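Local coordinates for protein allergen Aed a 2 (Aedes aegypti, PDB 3DXL) that is a salivary protein that binds and sequesters host biogenic amines and leukotrienes in separate pockets, and so modulates blood feeding by female mosquitoes, at residues E226-D231 against V252-K257. Residues are numbered along the deposited sequence; the frame is centred on the assembly and turned at random.
Sequences EEVLND and VESSVK. Unlike the reference sequence in segment 226-231: E227 (reference Lys).
V228, on helix 223-234, faces the turn between helices 243-253 and 257-271, its CA 7.0 Å from that of S254. The turn is a type I beta turn from S254 to K257, with V256 at the N-cap position of the second helix. Within 226-231, V228 is the one residue that touches 252-257, and its two methyls divide the work. With CG1 anti to the backbone N (chi1 163°), that methyl lies 3.6 Å from S254 CB, while CG2 touches both S255 and V256. There the two valines meet tip to tip, V228 CG2 lying 4.0 Å from V256 CG1 and nearly as close to V256 CG2. S255 OG is 3.6 Å from V228 CG2, a van der Waals approach at the exposed side.

S254 and K257 find polar partners on their own side of the contact. S254 OG accepts from V256 N at 3.1 Å, an ST turn with an N-H...O angle of 154°, and is also hydrogen-bonded to L251 O. S254 O receives K257 N and, from the opposite face of its plane, K257 NZ at 2.9 Å. L229, one residue on from V228, packs on Y247 and L251 of helix 243-253. Away from the leukotriene and noradrenaline sites, the contact therefore joins helix to interhelical turn in this odorant-binding-protein fold by apolar van der Waals packing that buries 130 Å² in all, while the hydrogen bonds of S254 shape the turn itself.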
loop_
_atom_site.group_PDB
_atom_site.type_symbol
_atom_site.label_atom_id
_atom_site.label_comp_id
_atom_site.label_asym_id
_atom_site.label_seq_id
_atom_site.Cartn_x
_atom_site.Cartn_y
_atom_site.Cartn_z
ATOM N N GLU A 226 -7.118 16.710 -10.998
ATOM C CA GLU A 226 -6.209 16.345 -12.071
ATOM C C GLU A 226 -5.545 17.574 -12.678
ATOM O O GLU A 226 -4.345 17.571 -12.940
ATOM C CB GLU A 226 -6.930 15.547 -13.155
ATOM C CG GLU A 226 -7.095 14.064 -12.837
ATOM C CD GLU A 226 -7.196 13.189 -14.092
ATOM O OE1 GLU A 226 -7.815 13.619 -15.085
ATOM O OE2 GLU A 226 -6.655 12.065 -14.084
ATOM N N GLU A 227 -6.326 18.636 -12.879
ATOM C CA GLU A 227 -5.790 19.890 -13.400
ATOM C C GLU A 227 -4.754 20.492 -12.452
ATOM O O GLU A 227 -3.675 20.904 -12.869
ATOM C CB GLU A 227 -6.927 20.879 -13.662
ATOM C CG GLU A 227 -7.823 20.468 -14.819
ATOM C CD GLU A 227 -9.121 21.252 -14.903
ATOM O OE1 GLU A 227 -9.501 21.935 -13.924
ATOM O OE2 GLU A 227 -9.771 21.165 -15.962
ATOM N N VAL A 228 -5.073 20.509 -11.160
ATOM C CA VAL A 228 -4.115 20.974 -10.162
ATOM C C VAL A 228 -2.834 20.136 -10.185
ATOM O O VAL A 228 -1.735 20.665 -10.171
ATOM C CB VAL A 228 -4.730 20.976 -8.745
ATOM C CG1 VAL A 228 -3.641 21.063 -7.674
ATOM C CG2 VAL A 228 -5.730 22.128 -8.590
ATOM N N LEU A 229 -2.977 18.818 -10.241
ATOM C CA LEU A 229 -1.793 17.970 -10.235
ATOM C C LEU A 229 -0.952 18.123 -11.492
ATOM O O LEU A 229 0.272 18.045 -11.424
ATOM C CB LEU A 229 -2.153 16.506 -9.991
ATOM C CG LEU A 229 -2.461 16.158 -8.532
ATOM C CD1 LEU A 229 -2.951 14.716 -8.463
ATOM C CD2 LEU A 229 -1.246 16.365 -7.625
ATOM N N ASN A 230 -1.612 18.355 -12.626
ATOM C CA ASN A 230 -0.902 18.628 -13.876
ATOM C C ASN A 230 -0.043 19.885 -13.740
ATOM O O ASN A 230 1.123 19.895 -14.153
ATOM C CB ASN A 230 -1.867 18.728 -15.065
ATOM C CG ASN A 230 -2.392 17.362 -15.522
ATOM O OD1 ASN A 230 -1.802 16.323 -15.222
ATOM N ND2 ASN A 230 -3.506 17.368 -16.243
ATOM N N ASP A 231 -0.613 20.932 -13.139
ATOM C CA ASP A 231 0.130 22.163 -12.869
ATOM C C ASP A 231 1.271 21.929 -11.877
ATOM O O ASP A 231 2.384 22.401 -12.096
ATOM C CB ASP A 231 -0.804 23.271 -12.372
ATOM C CG ASP A 231 -1.466 24.040 -13.508
ATOM O OD1 ASP A 231 -1.515 23.528 -14.648
ATOM O OD2 ASP A 231 -1.936 25.169 -13.257
ATOM N N VAL A 252 -1.944 21.261 -0.716
ATOM C CA VAL A 252 -2.414 21.987 0.468
ATOM C C VAL A 252 -2.670 23.475 0.189
ATOM O O VAL A 252 -3.527 24.095 0.821
ATOM C CB VAL A 252 -1.430 21.788 1.669
ATOM C CG1 VAL A 252 -1.714 22.775 2.816
ATOM C CG2 VAL A 252 -1.509 20.355 2.169
ATOM N N GLU A 253 -1.933 24.030 -0.769
ATOM C CA GLU A 253 -2.033 25.448 -1.109
ATOM C C GLU A 253 -2.889 25.715 -2.345
ATOM O O GLU A 253 -3.074 26.872 -2.729
ATOM C CB GLU A 253 -0.622 26.010 -1.264
ATOM C CG GLU A 253 0.153 25.973 0.066
ATOM C CD GLU A 253 1.631 26.331 -0.038
ATOM O OE1 GLU A 253 2.105 26.703 -1.133
ATOM O OE2 GLU A 253 2.329 26.228 0.995
ATOM N N SER A 254 -3.446 24.655 -2.936
ATOM C CA SER A 254 -4.165 24.738 -4.218
ATOM C C SER A 254 -5.662 25.023 -4.077
ATOM O O SER A 254 -6.209 25.028 -2.986
ATOM C CB SER A 254 -4.004 23.421 -4.979
ATOM O OG SER A 254 -4.882 22.448 -4.444
ATOM N N SER A 255 -6.327 25.216 -5.218
ATOM C CA SER A 255 -7.775 25.405 -5.256
ATOM C C SER A 255 -8.583 24.153 -4.886
ATOM O O SER A 255 -9.801 24.228 -4.764
ATOM C CB SER A 255 -8.203 25.887 -6.642
ATOM O OG SER A 255 -7.864 24.917 -7.621
ATOM N N VAL A 256 -7.920 23.007 -4.703
ATOM C CA VAL A 256 -8.624 21.809 -4.227
ATOM C C VAL A 256 -8.238 21.486 -2.781
ATOM O O VAL A 256 -8.484 20.378 -2.311
ATOM C CB VAL A 256 -8.452 20.564 -5.169
ATOM C CG1 VAL A 256 -8.981 20.868 -6.557
ATOM C CG2 VAL A 256 -6.995 20.094 -5.234
ATOM N N LYS A 257 -7.660 22.456 -2.068
ATOM C CA LYS A 257 -7.122 22.176 -0.738
ATOM C C LYS A 257 -8.133 21.591 0.235
ATOM O O LYS A 257 -7.791 20.693 1.005
ATOM C CB LYS A 257 -6.435 23.410 -0.143
ATOM C CG LYS A 257 -7.337 24.610 0.141
ATOM C CD LYS A 257 -6.573 25.776 0.778
ATOM C CE LYS A 257 -5.708 26.536 -0.208
ATOM N NZ LYS A 257 -6.532 27.303 -1.177
#